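Local coordinates for protein nicotinate phosphoribosyltransferase (Saccharomyces cerevisiae, PDB 1VLP) that catalyses the ATP-dependent formation of nicotinate ribonucleotide from nicotinate and phosphoribosyl diphosphate, the first step in making NAD from nicotinic acid, at residues D283-D288 with H399-S404; D160-Y165 with K375-Q380; S52-F57 with E121-H126. One frame throughout, in Å; residues are numbered along the deposited sequence. Where two conformers were deposited one is given.

Contact 1 (D283-D288 with H399-S404)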
loop_
_atom_site.group_PDB
_atom_site.type_symbol
_atom_site.label_atom_id
_atom_site.label_comp_id
_atom_site.label_asym_id
_atom_site.label_seq_id
_atom_site.Cartn_x
_atom_site.Cartn_y
_atom_site.Cartn_z
ATOM N N ASP A 283 -7.581 11.337 4.873
ATOM C CA ASP A 283 -7.913 12.086 3.644
ATOM C C ASP A 283 -8.933 11.428 2.696
ATOM O O ASP A 283 -9.343 12.037 1.706
ATOM C CB ASP A 283 -6.660 12.401 2.838
ATOM C CG ASP A 283 -5.963 11.146 2.289
ATOM O OD1 ASP A 283 -5.717 10.212 3.082
ATOM O OD2 ASP A 283 -5.627 11.104 1.080
ATOM N N THR A 284 -9.384 10.233 3.043
ATOM C CA THR A 284 -10.225 9.440 2.115
ATOM C C THR A 284 -11.443 10.250 1.622
ATOM O O THR A 284 -11.749 10.277 0.394
ATOM C CB THR A 284 -10.666 8.156 2.763
ATOM O OG1 THR A 284 -9.517 7.504 3.326
ATOM C CG2 THR A 284 -11.365 7.220 1.708
ATOM N N PHE A 285 -12.156 10.859 2.561
ATOM C CA PHE A 285 -13.295 11.747 2.271
ATOM C C PHE A 285 -12.965 13.184 2.693
ATOM O O PHE A 285 -13.845 13.936 3.041
ATOM C CB PHE A 285 -14.582 11.265 2.938
ATOM C CG PHE A 285 -14.978 9.900 2.494
ATOM C CD1 PHE A 285 -14.877 9.560 1.140
ATOM C CD2 PHE A 285 -15.363 8.939 3.402
ATOM C CE1 PHE A 285 -15.155 8.265 0.708
ATOM C CE2 PHE A 285 -15.669 7.657 2.981
ATOM C CZ PHE A 285 -15.550 7.323 1.635
ATOM N N GLY A 286 -11.680 13.486 2.664
ATOM C CA GLY A 286 -11.137 14.791 3.010
ATOM C C GLY A 286 -10.830 14.849 4.493
ATOM O O GLY A 286 -11.588 14.375 5.312
ATOM N N THR A 287 -9.668 15.371 4.823
ATOM C CA THR A 287 -9.258 15.447 6.224
ATOM C C THR A 287 -10.214 16.223 7.170
ATOM O O THR A 287 -10.416 15.814 8.316
ATOM C CB THR A 287 -7.808 15.924 6.287
ATOM O OG1 THR A 287 -6.976 14.917 5.702
ATOM C CG2 THR A 287 -7.393 16.157 7.726
ATOM N N ASP A 288 -10.855 17.278 6.683
ATOM C CA ASP A 288 -11.864 17.997 7.472
ATOM C C ASP A 288 -13.022 17.124 8.016
ATOM O O ASP A 288 -13.445 17.272 9.194
ATOM C CB ASP A 288 -12.419 19.144 6.632
ATOM C CG ASP A 288 -11.415 20.259 6.401
ATOM O OD1 ASP A 288 -10.392 20.312 7.102
ATOM O OD2 ASP A 288 -11.656 21.084 5.492
ATOM N N HIS A 399 -21.164 2.263 -5.888
ATOM C CA HIS A 399 -19.876 2.846 -6.285
ATOM C C HIS A 399 -18.974 3.100 -5.066
ATOM O O HIS A 399 -19.454 3.612 -4.049
ATOM C CB HIS A 399 -20.106 4.195 -6.957
ATOM C CG HIS A 399 -20.830 4.112 -8.259
ATOM N ND1 HIS A 399 -20.290 3.491 -9.362
ATOM C CD2 HIS A 399 -22.058 4.552 -8.629
ATOM C CE1 HIS A 399 -21.153 3.571 -10.368
ATOM N NE2 HIS A 399 -22.232 4.200 -9.941
ATOM N N ALA A 400 -17.688 2.795 -5.194
ATOM C CA ALA A 400 -16.682 3.102 -4.177
ATOM C C ALA A 400 -15.924 4.335 -4.676
ATOM O O ALA A 400 -15.547 4.385 -5.850
ATOM C CB ALA A 400 -15.734 1.953 -3.979
ATOM N N ILE A 401 -15.704 5.318 -3.801
ATOM C CA ILE A 401 -15.049 6.582 -4.218
ATOM C C ILE A 401 -14.061 7.074 -3.194
ATOM O O ILE A 401 -14.119 6.684 -2.036
ATOM C CB ILE A 401 -16.065 7.728 -4.454
ATOM C CG1 ILE A 401 -16.832 8.096 -3.148
ATOM C CG2 ILE A 401 -17.023 7.352 -5.561
ATOM C CD1 ILE A 401 -17.265 9.489 -3.043
ATOM N N LYS A 402 -13.167 7.958 -3.655
ATOM C CA LYS A 402 -12.202 8.620 -2.813
ATOM C C LYS A 402 -12.165 10.098 -3.187
ATOM O O LYS A 402 -12.088 10.460 -4.389
ATOM C CB LYS A 402 -10.811 8.021 -2.978
ATOM C CG LYS A 402 -9.814 8.690 -2.072
ATOM C CD LYS A 402 -8.554 7.894 -1.915
ATOM C CE LYS A 402 -7.811 7.814 -3.177
ATOM N NZ LYS A 402 -6.374 7.607 -2.850
ATOM N N ILE A 403 -12.197 10.954 -2.175
ATOM C CA ILE A 403 -12.178 12.386 -2.407
ATOM C C ILE A 403 -10.724 12.848 -2.382
ATOM O O ILE A 403 -10.278 13.537 -3.307
ATOM C CB ILE A 403 -13.064 13.158 -1.401
ATOM C CG1 ILE A 403 -14.540 12.845 -1.673
ATOM C CG2 ILE A 403 -12.810 14.662 -1.509
ATOM C CD1 ILE A 403 -15.448 13.257 -0.603
ATOM N N SER A 404 -9.979 12.423 -1.353
ATOM C CA SER A 404 -8.584 12.838 -1.092
ATOM C C SER A 404 -8.561 14.294 -0.635
ATOM O O SER A 404 -9.583 14.934 -0.552
ATOM C CB SER A 404 -7.629 12.656 -2.287
ATOM O OG SER A 404 -7.556 13.819 -3.078
HETATM O O HOH W 1 -4.996 9.783 -1.084
#
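T284 and F285 meet I403 and S404 at a type I beta turn running from D283 to G286. The turn follows strand 279-281 of the parallel sheet, in the alpha/beta-barrel part of the enzyme. G286 is the N-cap of helix 287-291. The partner segment, 399-404, leaves the antiparallel sheet after strand 398-399.

The direct hydrogen bonds across the contact are backbone bonds. T284 O is gripped by two successive amides. I403 N lies 2.7 Å from T284 O and nearly in line with the carbonyl (C=O...N angle 166°). S404 N comes to T284 O from above the carbonyl plane, 65° out of it, at 3.3 Å.

The side-chain polar link runs through a water. This water donates to D283 OD2 at 2.6 Å and accepts from K402 NZ at 3.1 Å. D283 OD2 is also hydrogen-bonded to S309 OG. On the way to the water, K402 passes T284 O with its CG. The probable nicotinate site is close by: T284 OG1 is hydrogen-bonded to H244 ND1, and H244 is probably the autophosphorylated histidine, unmodified here. The side chain of D283 is about 7 Å from that of R306, which probably binds nicotinate.

The apolar part centres on the F285 ring. The side chains of F285 and I403 cross at about a right angle, with F285 CD1 4.1 Å from I403 CD1. I401 and I403 both also touch V420 of helix 414-423, and Y257 stacks edge-to-face with F285. At the edge of the F285 ring, near its plane, I401 O lies 3.3 Å from CE1.

Contact 2 (D160-Y165 with K375-Q380)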
loop_
_atom_site.group_PDB
_atom_site.type_symbol
_atom_site.label_atom_id
_atom_site.label_comp_id
_atom_site.label_asym_id
_atom_site.label_seq_id
_atom_site.Cartn_x
_atom_site.Cartn_y
_atom_site.Cartn_z
ATOM N N ASP A 160 10.049 -3.644 -21.703
ATOM C CA ASP A 160 11.160 -2.733 -21.579
ATOM C C ASP A 160 12.304 -3.434 -20.914
ATOM O O ASP A 160 12.284 -3.594 -19.699
ATOM C CB ASP A 160 10.777 -1.509 -20.753
ATOM C CG ASP A 160 11.887 -0.451 -20.737
ATOM O OD1 ASP A 160 12.975 -0.665 -21.329
ATOM O OD2 ASP A 160 11.677 0.594 -20.120
ATOM N N ILE A 161 13.311 -3.840 -21.698
ATOM C CA ILE A 161 14.491 -4.504 -21.135
ATOM C C ILE A 161 15.735 -3.626 -21.168
ATOM O O ILE A 161 16.832 -4.101 -20.901
ATOM C CB ILE A 161 14.799 -5.808 -21.913
ATOM C CG1 ILE A 161 15.180 -5.468 -23.360
ATOM C CG2 ILE A 161 13.594 -6.733 -21.909
ATOM N N ASP A 162 15.550 -2.335 -21.454
ATOM C CA ASP A 162 16.666 -1.376 -21.472
ATOM C C ASP A 162 17.022 -0.829 -20.079
ATOM O O ASP A 162 16.723 0.319 -19.748
ATOM C CB ASP A 162 16.309 -0.248 -22.403
ATOM C CG ASP A 162 17.490 0.688 -22.687
ATOM O OD1 ASP A 162 18.646 0.401 -22.256
ATOM O OD2 ASP A 162 17.221 1.724 -23.305
ATOM N N TRP A 163 17.629 -1.698 -19.264
ATOM C CA TRP A 163 17.930 -1.409 -17.874
ATOM C C TRP A 163 18.676 -2.625 -17.371
ATOM O O TRP A 163 18.642 -3.684 -17.992
ATOM C CB TRP A 163 16.651 -1.197 -17.048
ATOM C CG TRP A 163 15.719 -2.405 -16.958
ATOM C CD1 TRP A 163 14.746 -2.746 -17.841
ATOM C CD2 TRP A 163 15.701 -3.406 -15.939
ATOM N NE1 TRP A 163 14.127 -3.895 -17.441
ATOM C CE2 TRP A 163 14.705 -4.341 -16.291
ATOM C CE3 TRP A 163 16.436 -3.608 -14.748
ATOM C CZ2 TRP A 163 14.407 -5.450 -15.505
ATOM C CZ3 TRP A 163 16.136 -4.689 -13.961
ATOM C CH2 TRP A 163 15.123 -5.615 -14.345
ATOM N N ASP A 164 19.325 -2.490 -16.230
ATOM C CA ASP A 164 19.932 -3.636 -15.571
ATOM C C ASP A 164 20.035 -3.353 -14.062
ATOM O O ASP A 164 19.510 -2.342 -13.568
ATOM C CB ASP A 164 21.315 -3.960 -16.167
ATOM C CG ASP A 164 22.324 -2.830 -15.984
ATOM O OD1 ASP A 164 22.231 -2.069 -14.986
ATOM O OD2 ASP A 164 23.214 -2.689 -16.852
ATOM N N TYR A 165 20.672 -4.258 -13.335
ATOM C CA TYR A 165 20.687 -4.169 -11.855
ATOM C C TYR A 165 21.925 -3.518 -11.284
ATOM O O TYR A 165 22.060 -3.424 -10.071
ATOM C CB TYR A 165 20.530 -5.561 -11.231
ATOM C CG TYR A 165 19.185 -6.195 -11.403
ATOM C CD1 TYR A 165 18.141 -5.868 -10.568
ATOM C CD2 TYR A 165 18.968 -7.180 -12.364
ATOM C CE1 TYR A 165 16.892 -6.442 -10.698
ATOM C CE2 TYR A 165 17.699 -7.787 -12.492
ATOM C CZ TYR A 165 16.674 -7.409 -11.639
ATOM O OH TYR A 165 15.437 -7.963 -11.714
ATOM N N LYS A 375 18.295 4.069 -17.886
ATOM C CA LYS A 375 18.365 3.253 -19.077
ATOM C C LYS A 375 19.782 2.724 -19.186
ATOM O O LYS A 375 20.732 3.423 -18.849
ATOM C CB LYS A 375 17.953 4.053 -20.333
ATOM C CG LYS A 375 16.483 4.423 -20.345
ATOM C CD LYS A 375 16.022 5.024 -21.659
ATOM C CE LYS A 375 14.495 5.193 -21.659
ATOM N NZ LYS A 375 13.752 3.851 -21.749
ATOM N N LYS A 376 19.896 1.505 -19.683
ATOM C CA LYS A 376 21.217 0.903 -19.917
ATOM C C LYS A 376 21.837 1.597 -21.132
ATOM O O LYS A 376 23.032 1.928 -21.127
ATOM C CB LYS A 376 21.112 -0.602 -20.120
ATOM C CG LYS A 376 22.483 -1.218 -20.305
ATOM C CD LYS A 376 22.500 -2.729 -20.299
ATOM C CE LYS A 376 23.966 -3.235 -20.296
ATOM N NZ LYS A 376 24.998 -2.170 -20.624
ATOM N N SER A 377 21.006 1.900 -22.118
ATOM C CA SER A 377 21.440 2.534 -23.369
ATOM C C SER A 377 21.888 3.980 -23.147
ATOM O O SER A 377 22.785 4.482 -23.833
ATOM C CB SER A 377 20.306 2.500 -24.401
ATOM O OG SER A 377 19.161 3.246 -23.989
ATOM N N GLU A 378 21.227 4.645 -22.219
ATOM C CA GLU A 378 21.467 6.035 -21.922
ATOM C C GLU A 378 21.478 6.169 -20.420
ATOM O O GLU A 378 20.444 6.420 -19.813
ATOM C CB GLU A 378 20.365 6.888 -22.555
ATOM C CG GLU A 378 20.552 7.113 -24.031
ATOM C CD GLU A 378 19.520 8.095 -24.563
ATOM O OE1 GLU A 378 18.323 7.732 -24.505
ATOM O OE2 GLU A 378 19.918 9.214 -25.026
ATOM N N PRO A 379 22.649 5.949 -19.792
ATOM C CA PRO A 379 22.729 5.969 -18.327
ATOM C C PRO A 379 22.299 7.270 -17.628
ATOM O O PRO A 379 22.041 7.245 -16.443
ATOM C CB PRO A 379 24.208 5.660 -18.049
ATOM C CG PRO A 379 24.703 4.996 -19.292
ATOM C CD PRO A 379 23.956 5.621 -20.411
ATOM N N GLN A 380 22.151 8.382 -18.346
ATOM C CA GLN A 380 21.663 9.602 -17.690
ATOM C C GLN A 380 20.158 9.784 -17.799
ATOM O O GLN A 380 19.615 10.739 -17.230
ATOM C CB GLN A 380 22.393 10.837 -18.245
ATOM C CG GLN A 380 23.927 10.789 -18.081
ATOM C CD GLN A 380 24.370 10.459 -16.655
ATOM O OE1 GLN A 380 25.180 9.549 -16.441
ATOM N NE2 GLN A 380 23.828 11.184 -15.675
HETATM O O HOH W 2 14.224 1.632 -19.933
HETATM O O HOH W 3 14.609 2.310 -24.296
#
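D162 and S377 are brought together by their first torsions. D162 CG is anti to its backbone N (chi1 -170°), and S377 OG stands between its own N and carbonyl carbon (chi1 63°). The D162 carboxylate then faces S377 with both oxygens. D162 sits in a tightly turned loop between helices 144-159 and 168-181. D160 OD1 accepts from D162 N in an Asx turn, and D162 is the centre of an inverse gamma turn.

The grip on S377 is two-pronged. S377 N donates to D162 OD1 at 2.8 Å, and S377 OG donates to D162 OD2 at 2.6 Å. Each oxygen uses its syn lone pair. The backbone adds a weak bond from K376 N to D162 O, 3.4 Å long.

K375 bends at its last torsion, and NZ gives hydrogen bonds to two waters. One, 2.9 Å from K375 NZ, also lies near D160 OD2 and D162 O. The other donates to D162 OD2 at 2.9 Å. The carboxylates of D160 and D162 thus face K375 through water, at this surface site away from the substrate pocket.

The CB of W163 is turned away from 375-380; its ring packs edge-to-face with F156 and F373. D164 OD1 is held by E166 N. D164 and K376 cross at about a right angle, with D164 OD2 3.5 Å from K376 CD and 4.2 Å from K376 NZ, beyond a salt bridge.

Contact 3 (S52-F57 with E121-H126)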
loop_
_atom_site.group_PDB
_atom_site.type_symbol
_atom_site.label_atom_id
_atom_site.label_comp_id
_atom_site.label_asym_id
_atom_site.label_seq_id
_atom_site.Cartn_x
_atom_site.Cartn_y
_atom_site.Cartn_z
ATOM N N SER A 52 -0.194 5.158 -16.986
ATOM C CA SER A 52 0.822 5.356 -18.016
ATOM C C SER A 52 0.374 4.695 -19.344
ATOM O O SER A 52 0.950 3.734 -19.785
ATOM C CB SER A 52 2.120 4.617 -17.643
ATOM O OG SER A 52 2.637 4.830 -16.348
ATOM N N SER A 53 -0.668 5.213 -19.974
ATOM C CA SER A 53 -1.347 4.463 -21.059
ATOM C C SER A 53 -0.566 4.397 -22.365
ATOM O O SER A 53 -0.916 3.650 -23.283
ATOM C CB SER A 53 -2.760 4.992 -21.320
ATOM O OG SER A 53 -2.740 6.366 -21.600
ATOM N N GLN A 54 0.496 5.172 -22.469
ATOM C CA GLN A 54 1.391 4.980 -23.610
ATOM C C GLN A 54 2.339 3.785 -23.438
ATOM O O GLN A 54 3.050 3.425 -24.382
ATOM C CB GLN A 54 2.203 6.227 -23.880
ATOM C CG GLN A 54 1.392 7.423 -24.446
ATOM C CD GLN A 54 0.734 7.134 -25.803
ATOM O OE1 GLN A 54 1.410 6.855 -26.802
ATOM N NE2 GLN A 54 -0.587 7.214 -25.841
ATOM N N LEU A 55 2.391 3.210 -22.243
ATOM C CA LEU A 55 3.179 2.021 -21.991
ATOM C C LEU A 55 2.271 0.804 -22.198
ATOM O O LEU A 55 1.221 0.687 -21.575
ATOM C CB LEU A 55 3.733 2.013 -20.584
ATOM C CG LEU A 55 4.694 3.168 -20.184
ATOM C CD1 LEU A 55 5.420 2.891 -18.872
ATOM C CD2 LEU A 55 5.683 3.529 -21.302
ATOM N N THR A 56 2.694 -0.108 -23.066
ATOM C CA THR A 56 1.847 -1.176 -23.550
ATOM C C THR A 56 2.505 -2.546 -23.398
ATOM O O THR A 56 3.696 -2.639 -23.163
ATOM C CB THR A 56 1.500 -0.982 -25.045
ATOM O OG1 THR A 56 2.647 -1.194 -25.906
ATOM C CG2 THR A 56 0.916 0.389 -25.264
ATOM N N PHE A 57 1.692 -3.576 -23.586
ATOM C CA PHE A 57 2.131 -4.951 -23.415
ATOM C C PHE A 57 2.199 -5.738 -24.719
ATOM O O PHE A 57 1.566 -5.394 -25.720
ATOM C CB PHE A 57 1.188 -5.653 -22.422
ATOM C CG PHE A 57 1.401 -5.190 -21.001
ATOM C CD1 PHE A 57 0.807 -4.016 -20.534
ATOM C CD2 PHE A 57 2.284 -5.881 -20.166
ATOM C CE1 PHE A 57 1.074 -3.573 -19.224
ATOM C CE2 PHE A 57 2.524 -5.459 -18.910
ATOM C CZ PHE A 57 1.899 -4.280 -18.419
ATOM N N GLU A 121 -6.036 -0.067 -30.860
ATOM C CA GLU A 121 -6.335 0.547 -32.137
ATOM C C GLU A 121 -5.218 1.474 -32.545
ATOM O O GLU A 121 -4.799 2.325 -31.771
ATOM C CB GLU A 121 -7.688 1.286 -32.113
ATOM C CG GLU A 121 -8.893 0.345 -32.039
ATOM C CD GLU A 121 -10.158 0.950 -32.667
ATOM O OE1 GLU A 121 -10.058 2.034 -33.281
ATOM O OE2 GLU A 121 -11.237 0.325 -32.559
ATOM N N GLY A 122 -4.717 1.253 -33.759
ATOM C CA GLY A 122 -3.629 2.026 -34.324
ATOM C C GLY A 122 -2.259 1.603 -33.841
ATOM O O GLY A 122 -1.260 2.229 -34.202
ATOM N N LYS A 123 -2.204 0.568 -33.001
ATOM C CA LYS A 123 -0.908 0.056 -32.497
ATOM C C LYS A 123 -0.898 -1.464 -32.540
ATOM O O LYS A 123 -0.767 -2.151 -31.512
ATOM C CB LYS A 123 -0.592 0.592 -31.102
ATOM C CG LYS A 123 -0.510 2.097 -30.979
ATOM C CD LYS A 123 -0.001 2.493 -29.610
ATOM C CE LYS A 123 0.220 3.965 -29.505
ATOM N NZ LYS A 123 0.494 4.471 -28.124
ATOM N N PRO A 124 -1.030 -2.019 -33.764
ATOM C CA PRO A 124 -1.112 -3.483 -33.802
ATOM C C PRO A 124 0.146 -4.168 -33.242
ATOM O O PRO A 124 1.232 -3.661 -33.398
ATOM C CB PRO A 124 -1.414 -3.800 -35.289
ATOM C CG PRO A 124 -0.909 -2.632 -36.065
ATOM C CD PRO A 124 -1.116 -1.406 -35.114
ATOM N N THR A 125 -0.064 -5.286 -32.538
ATOM C CA THR A 125 0.952 -6.081 -31.803
ATOM C C THR A 125 1.153 -5.554 -30.374
ATOM O O THR A 125 1.930 -6.110 -29.593
ATOM C CB THR A 125 2.330 -6.249 -32.561
ATOM O OG1 THR A 125 3.104 -5.045 -32.475
ATOM C CG2 THR A 125 2.151 -6.701 -34.024
ATOM N N HIS A 126 0.468 -4.454 -30.038
ATOM C CA HIS A 126 0.566 -3.878 -28.731
ATOM C C HIS A 126 -0.795 -3.963 -28.080
ATOM O O HIS A 126 -1.836 -3.766 -28.721
ATOM C CB HIS A 126 1.079 -2.440 -28.797
ATOM C CG HIS A 126 2.377 -2.338 -29.525
ATOM N ND1 HIS A 126 3.583 -2.592 -28.904
ATOM C CD2 HIS A 126 2.658 -2.096 -30.823
ATOM C CE1 HIS A 126 4.556 -2.462 -29.795
ATOM N NE2 HIS A 126 4.022 -2.162 -30.960
HETATM O O HOH W 4 -1.168 3.352 -26.083
HETATM O O HOH W 5 4.438 -3.218 -26.304
#
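Q54 and K123 cross at about a right angle, with K123 NZ touching Q54 OE1. K123 reaches over with a chain extended beyond CG. Q54 bends at its second torsion (chi2 -62°), and K123 NZ donates to Q54 OE1 at 2.9 Å. The lysine nitrogen stands above the plane of the Q54 amide, 46° out of it. A water takes a second bond from K123 NZ and donates to S53 O at 2.8 Å. K123 NZ is therefore held by the Q54 side chain directly and by S53 O through water, both of the same turn.

T56 and H126 approach each other at a slant. T56 OG1 lies between the backbone N and the carbonyl carbon of its residue (chi1 70°), which brings it to 3.5 Å from H126 CB. It meets the imidazole obliquely. One water joins the two residues, 2.7 Å from T56 OG1 and 2.8 Å from H126 ND1. It lies in the plane of the ring, at its edge. The same water makes a weak bond to T56 O.

Beside this pair the backbones come close. H126 CA makes a CH...O contact of 3.5 Å with F57 O. The CB of F57 points away from 121-126.

Each segment carries a beta turn. S52 to L55 is type I. K123 to H126 is type II, within the hairpin connection between strands 113-120 and 126-134, and E119 OE2 accepts from T125 N there. The type I turn leads from strand 43-50 toward helix 59-71. Backbone bonding of F57 with Y127 joins the end of 52-57 to strand 126-134, the neighbour of strand 43-50 in the sheet. T56 touches I120 of strand 113-120. F57 packs on I151 and stacks edge-to-face with Y155, both of helix 144-159.

In the fold
Contact 3 comes first along the chain and closes before the other two open. Contacts 1 and 2 alternate, with 160-165, 283-288, 375-380 and 399-404 in that order. Contacts 2 and 3 lie on the same side of the chain's centre, their own centres 21 Å apart. Helix 144-159 relates them: it packs on F57 and runs into the loop 160-165. Contact 1 is buried, with its centre 32 Å from that of contact 3 and 38 Å from that of contact 2. Contacts 1 and 3 border the same antiparallel sheet. Contact 1 connects it to the parallel sheet near the probable nicotinate site, while contacts 2 and 3 tie surface loops.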